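Local coordinates for giding protein-mglB (PDB 1J3W) that is a Roadblock/LC7-family gliding-motility protein that probably acts as an adaptor and exchange factor for a partner GTPase, at the interface of chains A and B. Sequence-based numbering; all coordinates share one arbitrary frame. Chains: chain A/B, Giding protein-mglB.

Contacts 1 and 2 are neighbouring parts of one two-fold symmetric interface between identical chains, their C-alpha centres about 12 Å apart. Helix 56-69 serves both: its earlier turns give chain B's apolar side of contact 1, and Asn66 of each chain reaches the shared water of contact 2. Contact 1 is a leucine patch where helix 71-76 of chain A meets that helix, and symmetry repeats it with the chains exchanged. Contact 2 gathers polar groups and strand 84-88 of both chains about the centre. Apolar packing thus lies beside a polar centre, an arrangement that fits a Roadblock/LC7 dimer.

Contact 1: the interface of chains A and B. Residues chain A 72-73, 76; chain B 58-59, 62.
Side chains of A:Leu73 and B:Leu62 slide past each other in opposite directions, where helix 71-76 of chain A packs against helix 56-69 of chain B. B:Leu62 can be followed outward. Its CB takes methyl CD2 of A:Leu73 at 3.5 Å, a snug fit, with CG of the same leucine at 3.7 Å. At CG the side chain forks against chain A's helix: CD1 lies 3.8 Å from the backbone O of A:Ala72 and also meets CD2 of A:Leu76, while CD2 rests 3.9 Å from the methyl CB of A:Ala72. The CG of B:Leu62 stands opposite its carbonyl carbon (chi1 -66°), which carries both methyls toward this surface. A:Leu73 uses the same CD2 twice, since it also reaches CD1 of B:Leu59 at 3.8 Å, the two side chains crossing at about a right angle. An alanine in place of A:Leu73 would probably leave the CB of B:Leu62 and the CD1 of B:Leu59 without their shared methyl partner and weaken the helix packing. One turn on, A:Leu76 extends away from its own backbone N (chi1 -171°) and lays CD2 on the main chain of B:Leu59, 3.6 Å from CA. Its other methyl, CD1, approaches CG2 of B:Thr58 more distantly, at 4.2 Å. Contact is therefore made by methyls on methyls, on the methylene of B:Leu62 and on helix backbone, with B:Leu62 set among A:Ala72, A:Leu73 and A:Leu76. The patch supplies apolar packing that probably helps hold the two copies together.

Contact 2: the interface of chains A and B. Residues chain A 66, 70, 82, 85, 87; chain B 66, 70, 87.
A:Glu85 and B:His87 form an antiparallel beta bridge, setting strand 84-88 of chain A beside strand 84-88 of chain B. From this strand B:His87 places its CB over the centre of the A:Phe82 ring, 3.4 Å from the centroid, in a CH-pi contact. Its imidazole continues across the carboxylate of A:Glu85, the two planes 56° apart. That carboxylate is held within chain A by bonds from A:Thr70 and A:Asn66: the hydroxyl OG1 of A:Thr70 meets the syn lone pair of OE1 at 2.8 Å, and the amide ND2 of A:Asn66 gives a hydrogen to OE2 at 2.7 Å. The latter bond keeps to the amide plane but arrives 26° out of the carboxylate plane, on the syn side. Beyond CG the A:Glu85 chain is extended (chi2 -173°), which brings the acid to these donors. If ionised, the acid would be likely to favour a proton on the nearby imidazole of B:His87.

At the centre a water joins both chains. It lies in the plane of each His87 ring at the edge, and NE2 of A:His87 and NE2 of B:His87 each bond it at 2.8 Å. The amide oxygens OD1 of A:Asn66 and of B:Asn66 also bond it, each at 2.7 Å, so side chains of both copies grip one water. The two imidazoles meet edge to face, with ring centroids 5.4 Å apart. Threonine methyls flank this centre: CG2 of A:Thr70 lies 3.6 Å from OD1 of B:Asn66, and the exchanged pair repeats the contact. The water thus couples matching histidines and asparagines across the two-fold, while the strand bridge and the ring packing probably help align the copies; together they probably help fix the register of the dimer.

Contact 1: the interface of chains A and B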
# COMPACT_ATOMS: atom_id res chain seq x y z
N ALA A 72 -3.82 2.21 -9.95
CA ALA A 72 -2.64 2.54 -10.75
C ALA A 72 -2.36 1.38 -11.72
O ALA A 72 -2.12 1.60 -12.91
CB ALA A 72 -1.43 2.79 -9.85
N LEU A 73 -2.41 0.15 -11.20
CA LEU A 73 -2.20 -1.03 -12.04
C LEU A 73 -3.29 -1.11 -13.10
O LEU A 73 -3.01 -1.36 -14.28
CB LEU A 73 -2.23 -2.31 -11.19
CG LEU A 73 -0.93 -2.76 -10.52
CD1 LEU A 73 -1.23 -3.81 -9.46
CD2 LEU A 73 0.02 -3.33 -11.58
N LEU A 76 -2.77 1.42 -15.83
CA LEU A 76 -1.62 1.10 -16.68
C LEU A 76 -2.07 0.11 -17.75
O LEU A 76 -1.53 0.09 -18.86
CB LEU A 76 -0.49 0.48 -15.85
CG LEU A 76 0.83 0.32 -16.62
CD1 LEU A 76 1.42 1.70 -16.88
CD2 LEU A 76 1.80 -0.53 -15.82
N THR B 58 7.48 -0.31 -15.14
CA THR B 58 6.44 0.33 -14.34
C THR B 58 5.46 -0.73 -13.85
O THR B 58 5.04 -0.71 -12.69
CB THR B 58 5.69 1.39 -15.15
OG1 THR B 58 6.63 2.34 -15.67
CG2 THR B 58 4.68 2.13 -14.27
N LEU B 59 5.10 -1.67 -14.72
CA LEU B 59 4.18 -2.74 -14.34
C LEU B 59 4.76 -3.52 -13.16
O LEU B 59 4.07 -3.76 -12.16
CB LEU B 59 3.94 -3.69 -15.51
CG LEU B 59 3.14 -4.96 -15.18
CD1 LEU B 59 1.75 -4.59 -14.69
CD2 LEU B 59 3.05 -5.85 -16.42
N LEU B 62 4.71 -1.51 -9.91
CA LEU B 62 3.37 -1.46 -9.33
C LEU B 62 2.98 -2.80 -8.71
O LEU B 62 2.33 -2.83 -7.67
CB LEU B 62 2.34 -1.05 -10.39
CG LEU B 62 2.48 0.37 -10.93
CD1 LEU B 62 1.50 0.60 -12.05
CD2 LEU B 62 2.24 1.37 -9.80

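Contact 2: the interface of chains A and B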
# COMPACT_ATOMS: atom_id res chain seq x y z
N ASN A 66 -7.26 -0.86 -0.39
CA ASN A 66 -6.76 -1.65 -1.49
C ASN A 66 -7.45 -1.27 -2.80
O ASN A 66 -6.80 -1.19 -3.85
CB ASN A 66 -6.98 -3.13 -1.21
CG ASN A 66 -6.56 -4.00 -2.36
OD1 ASN A 66 -5.37 -4.26 -2.55
ND2 ASN A 66 -7.52 -4.45 -3.15
N THR A 70 -5.05 -0.25 -6.07
CA THR A 70 -4.86 -1.02 -7.29
C THR A 70 -5.26 -0.30 -8.57
O THR A 70 -5.09 -0.83 -9.67
CB THR A 70 -5.63 -2.35 -7.23
OG1 THR A 70 -7.03 -2.09 -7.14
CG2 THR A 70 -5.18 -3.18 -6.04
N PHE A 82 -10.16 -2.05 -11.25
CA PHE A 82 -10.50 -3.47 -11.33
C PHE A 82 -11.86 -3.65 -10.68
O PHE A 82 -12.07 -3.21 -9.55
CB PHE A 82 -9.46 -4.31 -10.60
CG PHE A 82 -8.11 -4.32 -11.25
CD1 PHE A 82 -7.95 -4.83 -12.54
CD2 PHE A 82 -7.00 -3.83 -10.58
CE1 PHE A 82 -6.70 -4.85 -13.14
CE2 PHE A 82 -5.74 -3.85 -11.17
CZ PHE A 82 -5.59 -4.36 -12.46
N GLU A 85 -11.64 -8.65 -7.63
CA GLU A 85 -10.32 -9.04 -7.16
C GLU A 85 -10.41 -10.24 -6.22
O GLU A 85 -11.33 -10.33 -5.41
CB GLU A 85 -9.63 -7.90 -6.41
CG GLU A 85 -9.42 -6.62 -7.21
CD GLU A 85 -8.58 -5.59 -6.47
OE1 GLU A 85 -8.46 -4.45 -6.97
OE2 GLU A 85 -8.03 -5.92 -5.39
N HIS A 87 -7.88 -12.55 -3.61
CA HIS A 87 -6.60 -12.66 -2.93
C HIS A 87 -6.65 -13.97 -2.16
O HIS A 87 -7.54 -14.18 -1.34
CB HIS A 87 -6.39 -11.51 -1.94
CG HIS A 87 -6.22 -10.17 -2.60
ND1 HIS A 87 -7.27 -9.48 -3.17
CD2 HIS A 87 -5.12 -9.42 -2.81
CE1 HIS A 87 -6.82 -8.36 -3.70
NE2 HIS A 87 -5.51 -8.30 -3.50
N ASN B 66 2.18 -3.32 -4.80
CA ASN B 66 0.95 -3.98 -4.37
C ASN B 66 1.24 -5.14 -3.43
O ASN B 66 0.55 -5.32 -2.41
CB ASN B 66 0.18 -4.51 -5.59
CG ASN B 66 -1.07 -5.28 -5.21
OD1 ASN B 66 -2.08 -4.69 -4.84
ND2 ASN B 66 -1.00 -6.60 -5.29
N THR B 70 -0.66 -5.20 0.28
CA THR B 70 -1.70 -6.13 0.69
C THR B 70 -1.37 -6.96 1.93
O THR B 70 -2.20 -7.73 2.40
CB THR B 70 -2.07 -7.10 -0.44
OG1 THR B 70 -0.94 -7.91 -0.78
CG2 THR B 70 -2.54 -6.34 -1.67
N HIS B 87 -6.68 -9.83 -10.48
CA HIS B 87 -7.36 -8.54 -10.59
C HIS B 87 -7.99 -8.52 -11.97
O HIS B 87 -7.29 -8.68 -12.98
CB HIS B 87 -6.36 -7.38 -10.47
CG HIS B 87 -5.74 -7.26 -9.11
ND1 HIS B 87 -4.75 -8.10 -8.66
CD2 HIS B 87 -5.99 -6.39 -8.10
CE1 HIS B 87 -4.41 -7.76 -7.43
NE2 HIS B 87 -5.15 -6.72 -7.07
O HOH W 1 -4.43 -5.92 -4.44